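Local coordinates for protein polymeric Immunoglobulin Receptor (Oncorhynchus mykiss, PDB 5F1S) that probably binds polymeric immunoglobulins and carries them across mucosal epithelia, its ectodomain being the source of secretory component, at residues A[143-149]-A[193-199]; A[1-5]-A[18-23]; A[123-129]-A[183-188]; A[6-12]-A[106-112]. All coordinates share one frame; numbering follows the deposited sequence.

Contact 1. Residues A[143-149]-A[193-199]; sequences EKRWCRS and WYWCAAG
Trp-146 and Tyr-194 meet in the core of the second immunoglobulin V-set domain, on neighbouring strands that correspond to C and F of that fold. The strand axes approach to 4.6 Å and run antiparallel, their directions 161° apart. Arg-145 with Ala-197 and Cys-147 with Trp-195 are the hydrogen-bonded pairs; the bond from Trp-195 N to Cys-147 O measures 2.8 Å.

On the face of the sheet that carries Trp-146, Tyr-194 and Cys-196, the two rings lie nearly parallel (6°) but slid apart. The centroid of the Trp-146 six-membered ring is 4.8 Å from that of Tyr-194, so overlap is slight; Tyr-194 CB, CG and CD1 lie over the indole face, CB making a CH-pi contact 3.7 Å from the same Trp-146 centroid. Trp-146 CG stands anti to its own N (chi1 172°), which swings the indole along the sheet beneath the F strand. Its edge then reaches Cys-196 SG, 5.3 Å from the Trp-146 six-membered centroid. Cys-196 is disulfide-bonded to Cys-133 of the opposite sheet, the pin of the Ig fold against which its tryptophan packs. Tyr-194 OH hydrogen-bonds to Asp-190 O, as in a tyrosine corner.

On the other face Cys-147 forms a second disulfide, with Cys-155. Here Arg-145 folds over Ala-197, whose CB sits 3.5 Å from Arg-145 CZ above the guanidinium centre. End-on, Arg-145 NH1 at 2.9 Å and Arg-145 NH2 at 3.2 Å both donate to Gly-199 O, which lies in the guanidinium plane. Water 1 bridges Glu-143 O and Gly-199 N.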
# COMPACT_ATOMS: atom_id res chain seq x y z
N GLU A 143 20.11 -3.22 3.50
CA GLU A 143 20.57 -2.82 2.20
C GLU A 143 19.51 -3.25 1.19
O GLU A 143 18.88 -4.30 1.35
CB GLU A 143 21.94 -3.44 1.88
CG GLU A 143 21.93 -4.90 1.75
CD GLU A 143 23.30 -5.44 1.43
OE1 GLU A 143 24.32 -4.73 1.69
OE2 GLU A 143 23.36 -6.56 0.90
N LYS A 144 19.29 -2.42 0.18
CA LYS A 144 18.34 -2.73 -0.88
C LYS A 144 19.10 -3.19 -2.12
O LYS A 144 20.21 -2.72 -2.38
CB LYS A 144 17.52 -1.50 -1.21
CG LYS A 144 16.87 -0.84 0.02
CD LYS A 144 16.10 -1.84 0.82
CE LYS A 144 15.27 -1.18 1.90
NZ LYS A 144 16.03 -0.33 2.89
N ARG A 145 18.49 -4.08 -2.92
CA ARG A 145 19.18 -4.56 -4.10
C ARG A 145 18.27 -4.67 -5.31
O ARG A 145 17.05 -4.78 -5.21
CB ARG A 145 19.86 -5.91 -3.87
CG ARG A 145 19.23 -6.86 -3.02
CD ARG A 145 20.24 -7.99 -2.63
NE ARG A 145 19.53 -9.24 -2.68
CZ ARG A 145 18.74 -9.69 -1.71
NH1 ARG A 145 18.61 -9.00 -0.60
NH2 ARG A 145 18.10 -10.85 -1.84
N TRP A 146 18.91 -4.53 -6.47
CA TRP A 146 18.29 -4.70 -7.78
C TRP A 146 19.09 -5.77 -8.51
O TRP A 146 20.31 -5.63 -8.67
CB TRP A 146 18.31 -3.38 -8.53
CG TRP A 146 17.89 -3.43 -9.96
CD1 TRP A 146 18.69 -3.32 -11.06
CD2 TRP A 146 16.54 -3.54 -10.46
NE1 TRP A 146 17.91 -3.35 -12.22
CE2 TRP A 146 16.60 -3.51 -11.86
CE3 TRP A 146 15.30 -3.67 -9.83
CZ2 TRP A 146 15.44 -3.58 -12.68
CZ3 TRP A 146 14.14 -3.76 -10.65
CH2 TRP A 146 14.24 -3.71 -12.04
N CYS A 147 18.43 -6.88 -8.87
CA CYS A 147 19.09 -8.05 -9.40
C CYS A 147 18.39 -8.50 -10.67
O CYS A 147 17.16 -8.43 -10.79
CB CYS A 147 19.08 -9.23 -8.39
SG CYS A 147 19.50 -8.68 -6.66
N ARG A 148 19.18 -9.02 -11.60
CA ARG A 148 18.59 -9.66 -12.78
C ARG A 148 18.24 -11.10 -12.43
O ARG A 148 19.06 -11.82 -11.85
CB ARG A 148 19.55 -9.60 -13.99
CG ARG A 148 18.87 -10.13 -15.28
CD ARG A 148 19.52 -9.63 -16.55
NE ARG A 148 19.02 -10.41 -17.69
CZ ARG A 148 18.12 -9.98 -18.56
NH1 ARG A 148 17.59 -8.79 -18.44
NH2 ARG A 148 17.73 -10.76 -19.54
N SER A 149 17.02 -11.54 -12.77
CA SER A 149 16.59 -12.88 -12.46
C SER A 149 17.52 -13.93 -13.08
O SER A 149 17.91 -13.85 -14.25
CB SER A 149 15.14 -13.09 -12.96
OG SER A 149 14.67 -14.38 -12.64
N TRP A 193 13.22 -10.21 -16.70
CA TRP A 193 12.81 -10.22 -15.31
C TRP A 193 13.94 -9.82 -14.37
O TRP A 193 15.09 -10.27 -14.52
CB TRP A 193 12.31 -11.60 -14.93
CG TRP A 193 10.93 -11.91 -15.45
CD1 TRP A 193 10.60 -12.74 -16.51
CD2 TRP A 193 9.70 -11.39 -14.94
NE1 TRP A 193 9.24 -12.75 -16.66
CE2 TRP A 193 8.66 -11.94 -15.73
CE3 TRP A 193 9.37 -10.52 -13.90
CZ2 TRP A 193 7.31 -11.64 -15.48
CZ3 TRP A 193 8.03 -10.22 -13.67
CH2 TRP A 193 7.02 -10.80 -14.46
N TYR A 194 13.55 -9.06 -13.35
CA TYR A 194 14.44 -8.52 -12.32
C TYR A 194 13.78 -8.69 -10.96
O TYR A 194 12.58 -8.97 -10.85
CB TYR A 194 14.70 -7.02 -12.53
CG TYR A 194 15.50 -6.74 -13.77
CD1 TYR A 194 16.89 -6.56 -13.70
CD2 TYR A 194 14.88 -6.69 -15.04
CE1 TYR A 194 17.63 -6.33 -14.83
CE2 TYR A 194 15.61 -6.47 -16.19
CZ TYR A 194 17.00 -6.27 -16.08
OH TYR A 194 17.78 -6.04 -17.17
N TRP A 195 14.55 -8.40 -9.92
CA TRP A 195 14.07 -8.40 -8.56
C TRP A 195 14.41 -7.09 -7.88
O TRP A 195 15.56 -6.62 -7.99
CB TRP A 195 14.71 -9.53 -7.75
CG TRP A 195 14.50 -10.90 -8.16
CD1 TRP A 195 15.42 -11.73 -8.73
CD2 TRP A 195 13.30 -11.66 -8.05
NE1 TRP A 195 14.87 -12.97 -8.95
CE2 TRP A 195 13.58 -12.97 -8.51
CE3 TRP A 195 12.03 -11.39 -7.56
CZ2 TRP A 195 12.63 -13.97 -8.55
CZ3 TRP A 195 11.07 -12.43 -7.57
CH2 TRP A 195 11.39 -13.68 -8.05
N CYS A 196 13.42 -6.51 -7.18
CA CYS A 196 13.65 -5.59 -6.06
C CYS A 196 13.76 -6.47 -4.83
O CYS A 196 12.90 -7.31 -4.61
CB CYS A 196 12.47 -4.61 -5.85
SG CYS A 196 12.11 -3.49 -7.13
N ALA A 197 14.79 -6.28 -4.00
CA ALA A 197 14.93 -7.21 -2.89
C ALA A 197 15.55 -6.51 -1.68
O ALA A 197 16.21 -5.49 -1.81
CB ALA A 197 15.79 -8.46 -3.19
N ALA A 198 15.20 -7.04 -0.52
CA ALA A 198 15.77 -6.59 0.75
C ALA A 198 15.70 -7.79 1.68
O ALA A 198 14.69 -8.49 1.73
CB ALA A 198 15.04 -5.38 1.31
N GLY A 199 16.79 -8.06 2.40
CA GLY A 199 16.76 -9.29 3.17
C GLY A 199 16.45 -10.48 2.30
O GLY A 199 16.97 -10.62 1.19
O HOH W 1 19.10 -6.62 2.32

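Contact 2. Residues A[1-5]-A[18-23]; sequences RVTTV and IPCHYG
Residues 1-5 run antiparallel to 18-23, their end-to-end directions 160° apart, with Thr-3 and His-21 as the hydrogen-bonded pair and Val-2 and Tyr-22 as the non-hydrogen-bonded one. Thr-3 N reaches His-21 O at 2.9 Å, and the return bond from His-21 N to Thr-3 O is equally long. At the chain start Gly-23 N closes on Arg-1 O at 3.0 Å.

On the buried face Val-2 CG2 rests 4.0 Å from Tyr-22 CB; the tyrosine ring leads away from this pair, and its hydroxyl binds Asp-66. Thr-3 OG1 lies over His-21 CB on the outward face.

Beyond Thr-3 the backbone ladder gives way to a side-chain bond. With OG1 turned opposite the backbone N (chi1 -172°), Thr-4 OG1 donates to Pro-19 O at 2.8 Å, meeting the carbonyl from 41° above its plane. The same Thr-4 OG1 touches Ile-18 CG2 at 3.4 Å. A valine in place of Thr-4 would probably leave Pro-19 O without this donor and the 1-5 segment less firmly tied beyond Thr-3. Val-5 CG1 then crosses the proline ring at about a right angle, 3.7 Å from Pro-19 CG.

Cys-20, disulfide-bonded to Cys-90, lies on the strand that 1-5 edges: this is the short A strand beside strand B of an immunoglobulin V-set domain.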
# COMPACT_ATOMS: atom_id res chain seq x y z
N ARG A 1 -28.48 1.63 3.70
CA ARG A 1 -27.32 1.18 2.86
C ARG A 1 -26.03 1.87 3.33
O ARG A 1 -25.98 3.09 3.40
CB ARG A 1 -27.55 1.52 1.41
CG ARG A 1 -26.53 0.91 0.46
CD ARG A 1 -26.91 1.18 -1.00
NE ARG A 1 -25.94 0.64 -1.95
CZ ARG A 1 -25.84 -0.65 -2.28
NH1 ARG A 1 -26.66 -1.56 -1.76
NH2 ARG A 1 -24.91 -1.02 -3.15
N VAL A 2 -25.03 1.07 3.66
CA VAL A 2 -23.68 1.54 3.99
C VAL A 2 -22.73 0.68 3.18
O VAL A 2 -22.93 -0.53 3.11
CB VAL A 2 -23.37 1.41 5.48
CG1 VAL A 2 -21.89 1.75 5.75
CG2 VAL A 2 -24.35 2.29 6.28
N THR A 3 -21.76 1.30 2.53
CA THR A 3 -20.85 0.56 1.66
C THR A 3 -19.43 1.09 1.85
O THR A 3 -19.21 2.25 2.22
CB THR A 3 -21.22 0.68 0.18
OG1 THR A 3 -21.17 2.04 -0.23
CG2 THR A 3 -22.64 0.23 -0.06
N THR A 4 -18.47 0.26 1.48
CA THR A 4 -17.10 0.65 1.59
C THR A 4 -16.31 -0.07 0.50
O THR A 4 -16.88 -0.69 -0.40
CB THR A 4 -16.56 0.38 3.00
OG1 THR A 4 -15.27 0.95 3.14
CG2 THR A 4 -16.42 -1.12 3.30
N VAL A 5 -15.01 0.10 0.54
CA VAL A 5 -14.13 -0.43 -0.50
C VAL A 5 -13.91 -1.92 -0.32
O VAL A 5 -14.23 -2.49 0.73
CB VAL A 5 -12.78 0.30 -0.49
CG1 VAL A 5 -12.97 1.80 -0.80
CG2 VAL A 5 -12.09 0.14 0.87
N ILE A 18 -10.17 5.03 4.50
CA ILE A 18 -11.27 4.16 4.14
C ILE A 18 -12.54 5.00 4.10
O ILE A 18 -12.96 5.50 5.14
CB ILE A 18 -11.43 3.00 5.14
CG1 ILE A 18 -10.15 2.16 5.07
CG2 ILE A 18 -12.65 2.19 4.83
CD1 ILE A 18 -9.98 1.27 6.25
N PRO A 19 -13.21 5.11 2.94
CA PRO A 19 -14.55 5.73 2.90
C PRO A 19 -15.64 4.76 3.29
O PRO A 19 -15.79 3.68 2.67
CB PRO A 19 -14.69 6.15 1.43
CG PRO A 19 -13.94 5.02 0.68
CD PRO A 19 -12.77 4.67 1.59
N CYS A 20 -16.52 5.21 4.17
CA CYS A 20 -17.74 4.52 4.53
C CYS A 20 -18.89 5.39 4.04
O CYS A 20 -19.27 6.36 4.72
CB CYS A 20 -17.84 4.32 6.04
SG CYS A 20 -16.55 3.25 6.80
N HIS A 21 -19.43 5.03 2.88
CA HIS A 21 -20.50 5.80 2.27
C HIS A 21 -21.84 5.32 2.82
O HIS A 21 -22.03 4.14 3.12
CB HIS A 21 -20.50 5.70 0.73
CG HIS A 21 -19.42 6.52 0.07
ND1 HIS A 21 -19.60 7.83 -0.34
CD2 HIS A 21 -18.15 6.21 -0.22
CE1 HIS A 21 -18.48 8.28 -0.87
NE2 HIS A 21 -17.59 7.31 -0.82
N TYR A 22 -22.78 6.25 2.97
CA TYR A 22 -24.05 5.87 3.57
C TYR A 22 -25.19 6.63 2.93
O TYR A 22 -25.02 7.68 2.31
CB TYR A 22 -24.07 6.12 5.07
CG TYR A 22 -23.67 7.49 5.49
CD1 TYR A 22 -24.62 8.50 5.60
CD2 TYR A 22 -22.36 7.80 5.81
CE1 TYR A 22 -24.27 9.78 6.06
CE2 TYR A 22 -21.98 9.11 6.24
CZ TYR A 22 -22.97 10.07 6.37
OH TYR A 22 -22.67 11.33 6.85
N GLY A 23 -26.38 6.07 3.08
CA GLY A 23 -27.54 6.64 2.46
C GLY A 23 -27.94 7.93 3.16
O GLY A 23 -27.61 8.16 4.33

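Contact 3. Residues A[123-129]-A[183-188]; sequences GEEGTSV and LKGLAR
Leu-183 and Val-129 form an antiparallel hydrogen-bonded pair, Leu-183 N to Val-129 O at 2.8 Å and Val-129 N to Leu-183 O at 3.1 Å. Leu-183 CB and CD1 also lie against Val-129 CG2. At Lys-184 the side chain turns away, its ammonium going to Glu-165 and Asp-166, while the carbonyl O accepts from water 2, which also donates to Gly-126 O. Gly-185 passes its CA beneath Thr-127 O in a CA-H...O contact.

Leu-186 is tied on both sides of its peptide. Leu-186 N donates to Thr-127 O at 2.9 Å, and Gly-126 N donates to Leu-186 O at 2.8 Å, on a lone pair in the carbonyl plane. Its side chain runs across that of Val-129 at about a right angle, with Leu-186 CD1 3.8 Å from Val-129 CG1. Facing it, Glu-124 to Thr-127 make a type II turn; Gly-126 has the positive phi that suits its third position, and Glu-124 O takes both Thr-127 N and OG1.

Arg-188 ends the walk side-on to Glu-125. Arg-188 NE lies 3.0 Å from Glu-125 OE1 in a nearly straight bond (171°), and Arg-188 NH2 lies 2.8 Å from Glu-125 OE2, making a salt bridge. Both oxygens are met from above the carboxylate plane, whereas Arg-188 N uses the anti lone pair of the same OE1. Three donors thus hold the carboxylate against rotation.

The contact joins the turn between strands 120-124 and 129-135 to the loop from strand 178-183 to 192-198, with Val-209 of strand 201-210 and Pro-212 beside the salt bridge.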
# COMPACT_ATOMS: atom_id res chain seq x y z
N GLY A 123 10.10 0.84 -22.02
CA GLY A 123 10.65 2.06 -22.58
C GLY A 123 11.46 1.77 -23.82
O GLY A 123 11.98 0.66 -24.01
N GLU A 124 11.59 2.79 -24.66
CA GLU A 124 12.37 2.67 -25.87
C GLU A 124 13.84 2.55 -25.54
O GLU A 124 14.33 3.18 -24.59
CB GLU A 124 12.18 3.90 -26.75
CG GLU A 124 10.84 4.01 -27.38
CD GLU A 124 10.83 4.95 -28.57
OE1 GLU A 124 11.89 5.58 -28.87
OE2 GLU A 124 9.75 5.03 -29.18
N GLU A 125 14.55 1.76 -26.32
CA GLU A 125 15.99 1.71 -26.25
C GLU A 125 16.57 3.12 -26.27
O GLU A 125 16.11 3.98 -27.03
CB GLU A 125 16.54 0.89 -27.40
CG GLU A 125 18.01 0.83 -27.46
CD GLU A 125 18.45 -0.25 -28.39
OE1 GLU A 125 18.61 -1.42 -27.94
OE2 GLU A 125 18.61 0.06 -29.58
N GLY A 126 17.53 3.36 -25.39
CA GLY A 126 18.17 4.65 -25.28
C GLY A 126 17.50 5.64 -24.36
O GLY A 126 18.05 6.74 -24.15
N THR A 127 16.35 5.31 -23.79
CA THR A 127 15.68 6.19 -22.86
C THR A 127 15.81 5.65 -21.44
O THR A 127 16.38 4.58 -21.21
CB THR A 127 14.20 6.34 -23.23
OG1 THR A 127 13.52 5.11 -22.94
CG2 THR A 127 14.07 6.65 -24.74
N SER A 128 15.30 6.43 -20.47
CA SER A 128 15.42 6.09 -19.06
C SER A 128 14.06 5.68 -18.52
O SER A 128 13.04 6.23 -18.92
CB SER A 128 15.91 7.27 -18.21
OG SER A 128 17.22 7.61 -18.58
N VAL A 129 14.08 4.74 -17.58
CA VAL A 129 12.87 4.37 -16.85
C VAL A 129 13.22 4.23 -15.38
O VAL A 129 14.38 4.02 -15.01
CB VAL A 129 12.22 3.08 -17.38
CG1 VAL A 129 11.74 3.32 -18.78
CG2 VAL A 129 13.20 1.91 -17.35
N LEU A 183 16.99 3.05 -14.44
CA LEU A 183 17.75 2.49 -15.55
C LEU A 183 17.98 3.63 -16.53
O LEU A 183 17.04 4.13 -17.14
CB LEU A 183 16.99 1.33 -16.20
CG LEU A 183 16.44 0.33 -15.18
CD1 LEU A 183 15.76 -0.86 -15.86
CD2 LEU A 183 17.52 -0.20 -14.36
N LYS A 184 19.24 4.08 -16.63
CA LYS A 184 19.51 5.40 -17.18
C LYS A 184 19.47 5.41 -18.70
O LYS A 184 19.08 6.43 -19.29
CB LYS A 184 20.87 5.89 -16.68
CG LYS A 184 20.77 6.68 -15.40
CD LYS A 184 21.92 6.38 -14.44
CE LYS A 184 23.17 7.10 -14.77
NZ LYS A 184 24.00 7.28 -13.55
N GLY A 185 19.85 4.31 -19.34
CA GLY A 185 19.81 4.26 -20.79
C GLY A 185 19.63 2.85 -21.30
O GLY A 185 20.59 2.10 -21.49
N LEU A 186 18.38 2.49 -21.54
CA LEU A 186 18.02 1.10 -21.81
C LEU A 186 18.70 0.57 -23.06
O LEU A 186 18.76 1.25 -24.08
CB LEU A 186 16.50 0.99 -21.96
CG LEU A 186 15.68 1.24 -20.68
CD1 LEU A 186 14.25 1.49 -21.01
CD2 LEU A 186 15.78 0.08 -19.67
N ALA A 187 19.18 -0.65 -22.98
CA ALA A 187 19.64 -1.41 -24.13
C ALA A 187 18.72 -2.61 -24.29
O ALA A 187 18.15 -3.10 -23.32
CB ALA A 187 21.09 -1.86 -23.96
N ARG A 188 18.55 -3.07 -25.53
CA ARG A 188 17.55 -4.10 -25.74
C ARG A 188 17.89 -5.38 -25.03
O ARG A 188 16.97 -6.13 -24.67
CB ARG A 188 17.31 -4.34 -27.24
CG ARG A 188 15.99 -3.65 -27.63
CD ARG A 188 15.75 -3.60 -29.08
NE ARG A 188 16.60 -2.62 -29.74
CZ ARG A 188 16.50 -2.34 -31.04
NH1 ARG A 188 15.59 -2.95 -31.77
NH2 ARG A 188 17.32 -1.46 -31.60
O HOH W 2 18.84 8.01 -21.58

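Contact 4. Residues A[6-12]-A[106-112]; sequences GDLAVLE and LHINVIQ
Leu-8 to Leu-11 pair in parallel with Ile-108 to Ile-111, the two strand directions 24° apart. Leu-8 and Val-10 each bond through N and O to the two residues flanking their partners: Leu-8 N to His-107 O at 2.9 Å begins the series, and Ile-111 N to Val-10 O at 2.8 Å falls near its end. Both ends are finished by side chains. His-107 N meets Asp-7 OD1 at 2.9 Å, from 52° above the carboxylate plane. At the far end Gln-112 NE2 gives a straight bond to Glu-12 OE1 at 2.9 Å, the two side chains lying side by side.

Between them the inner face holds Leu-8, Val-10, Ile-108 and Val-110, where Val-10 CG1 lies 4.0 Å from Val-110 CG2 with both side chains pointing the same way. On the other face Leu-11 CD2 touches Ile-111 CG1 at 3.8 Å. Val-110 CG1 slips under the start of the Glu-12 side chain, 3.6 Å from Glu-12 CA.

Further out, Glu-12 CG, opposite the backbone N (chi1 -166°), sends its carboxylate on to Lys-82 N through OE2. An alanine here would probably leave both Gln-112 NE2 and Lys-82 N without their acceptor. The backbone of Glu-12 also bonds to Gln-137 of the second domain. Water 3 joins Leu-8 O and His-107 ND1, and the His-107 ring stands edge-to-face with Trp-87.

Parallel pairing of an A' strand with the last strand, G, is the pairing expected of a V-set immunoglobulin domain.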
# COMPACT_ATOMS: atom_id res chain seq x y z
N GLY A 6 -13.26 -2.55 -1.31
CA GLY A 6 -12.99 -3.96 -1.22
C GLY A 6 -11.78 -4.26 -0.35
O GLY A 6 -11.09 -3.37 0.13
N ASP A 7 -11.53 -5.55 -0.13
CA ASP A 7 -10.49 -5.94 0.82
C ASP A 7 -9.16 -5.33 0.40
O ASP A 7 -8.87 -5.17 -0.79
CB ASP A 7 -10.39 -7.46 0.89
CG ASP A 7 -11.65 -8.10 1.40
OD1 ASP A 7 -12.45 -7.43 2.10
OD2 ASP A 7 -11.82 -9.31 1.15
N LEU A 8 -8.37 -4.95 1.38
CA LEU A 8 -7.15 -4.17 1.17
C LEU A 8 -5.96 -4.98 1.61
O LEU A 8 -6.05 -5.73 2.59
CB LEU A 8 -7.10 -2.84 2.01
CG LEU A 8 -8.18 -1.78 1.90
CD1 LEU A 8 -7.95 -0.69 2.92
CD2 LEU A 8 -8.14 -1.19 0.50
N ALA A 9 -4.83 -4.76 0.94
CA ALA A 9 -3.54 -5.23 1.40
C ALA A 9 -2.60 -4.04 1.48
O ALA A 9 -2.53 -3.23 0.55
CB ALA A 9 -2.97 -6.31 0.46
N VAL A 10 -1.92 -3.89 2.59
CA VAL A 10 -1.09 -2.73 2.79
C VAL A 10 0.20 -3.17 3.46
O VAL A 10 0.17 -4.01 4.37
CB VAL A 10 -1.84 -1.69 3.65
CG1 VAL A 10 -2.20 -2.29 5.00
CG2 VAL A 10 -1.01 -0.47 3.85
N LEU A 11 1.31 -2.57 3.07
CA LEU A 11 2.59 -2.88 3.72
C LEU A 11 2.66 -2.32 5.15
O LEU A 11 2.24 -1.19 5.42
CB LEU A 11 3.74 -2.28 2.92
CG LEU A 11 3.99 -2.85 1.53
CD1 LEU A 11 4.95 -2.01 0.74
CD2 LEU A 11 4.51 -4.22 1.65
N GLU A 12 3.24 -3.11 6.05
CA GLU A 12 3.35 -2.71 7.45
C GLU A 12 4.04 -1.36 7.57
O GLU A 12 5.05 -1.09 6.93
CB GLU A 12 4.13 -3.76 8.24
CG GLU A 12 4.03 -3.60 9.73
CD GLU A 12 4.73 -4.72 10.51
OE1 GLU A 12 5.84 -5.12 10.07
OE2 GLU A 12 4.20 -5.18 11.54
N LEU A 106 -14.94 -4.95 5.69
CA LEU A 106 -13.86 -5.22 4.75
C LEU A 106 -12.71 -5.80 5.54
O LEU A 106 -12.61 -5.64 6.76
CB LEU A 106 -13.40 -3.99 3.98
CG LEU A 106 -12.36 -3.13 4.71
CD1 LEU A 106 -11.88 -2.06 3.83
CD2 LEU A 106 -13.03 -2.58 5.93
N HIS A 107 -11.83 -6.49 4.82
CA HIS A 107 -10.70 -7.13 5.44
C HIS A 107 -9.47 -6.32 5.10
O HIS A 107 -9.32 -5.87 3.97
CB HIS A 107 -10.51 -8.59 4.95
CG HIS A 107 -9.41 -9.31 5.66
ND1 HIS A 107 -8.12 -9.37 5.18
CD2 HIS A 107 -9.40 -9.96 6.85
CE1 HIS A 107 -7.36 -10.05 6.03
NE2 HIS A 107 -8.12 -10.40 7.06
N ILE A 108 -8.60 -6.13 6.08
CA ILE A 108 -7.32 -5.43 5.90
C ILE A 108 -6.21 -6.43 6.21
O ILE A 108 -6.17 -7.01 7.30
CB ILE A 108 -7.20 -4.20 6.83
CG1 ILE A 108 -8.33 -3.23 6.58
CG2 ILE A 108 -5.86 -3.54 6.62
CD1 ILE A 108 -8.35 -1.96 7.57
N ASN A 109 -5.33 -6.66 5.24
CA ASN A 109 -4.21 -7.58 5.40
C ASN A 109 -2.95 -6.74 5.41
O ASN A 109 -2.62 -6.10 4.41
CB ASN A 109 -4.18 -8.60 4.25
CG ASN A 109 -3.12 -9.66 4.45
OD1 ASN A 109 -2.74 -9.97 5.59
ND2 ASN A 109 -2.62 -10.20 3.35
N VAL A 110 -2.27 -6.71 6.55
CA VAL A 110 -1.07 -5.89 6.71
C VAL A 110 0.12 -6.81 6.50
O VAL A 110 0.32 -7.76 7.26
CB VAL A 110 -1.01 -5.22 8.09
CG1 VAL A 110 0.20 -4.28 8.15
CG2 VAL A 110 -2.25 -4.42 8.33
N ILE A 111 0.92 -6.51 5.49
CA ILE A 111 1.91 -7.47 5.02
C ILE A 111 3.32 -6.97 5.27
O ILE A 111 3.62 -5.77 5.22
CB ILE A 111 1.70 -7.80 3.52
CG1 ILE A 111 1.74 -6.57 2.69
CG2 ILE A 111 0.33 -8.45 3.33
CD1 ILE A 111 1.50 -6.88 1.17
N GLN A 112 4.22 -7.93 5.44
CA GLN A 112 5.64 -7.65 5.57
C GLN A 112 6.36 -8.12 4.32
O GLN A 112 6.17 -9.26 3.89
CB GLN A 112 6.19 -8.33 6.81
CG GLN A 112 5.46 -7.94 8.10
CD GLN A 112 5.97 -8.68 9.31
OE1 GLN A 112 6.15 -9.90 9.27
NE2 GLN A 112 6.15 -7.96 10.40
O HOH W 3 -7.41 -8.14 2.75

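In the fold
Contacts 2 and 4 share the first V-set domain and divide its N-terminal chain: residues 1-5 edge one sheet, 6-12 the other. They meet inside, where Ile-18 touches Leu-8 and Ile-108. Contacts 1 and 3 belong to the second domain and join where Trp-146 NE1 lies 3.8 Å from Leu-183 CD2. Contact 1, half of whose residues are buried, is the most aromatic, with a disulfide cysteine on each face; contact 3 lies at the surface and relies on turn carbonyls and a salt bridge. Contact 4, whose centre lies about 8 Å from that of the chain, reaches the domain junction, whereas contacts 1 and 2 lie on opposite sides of the chain's centre.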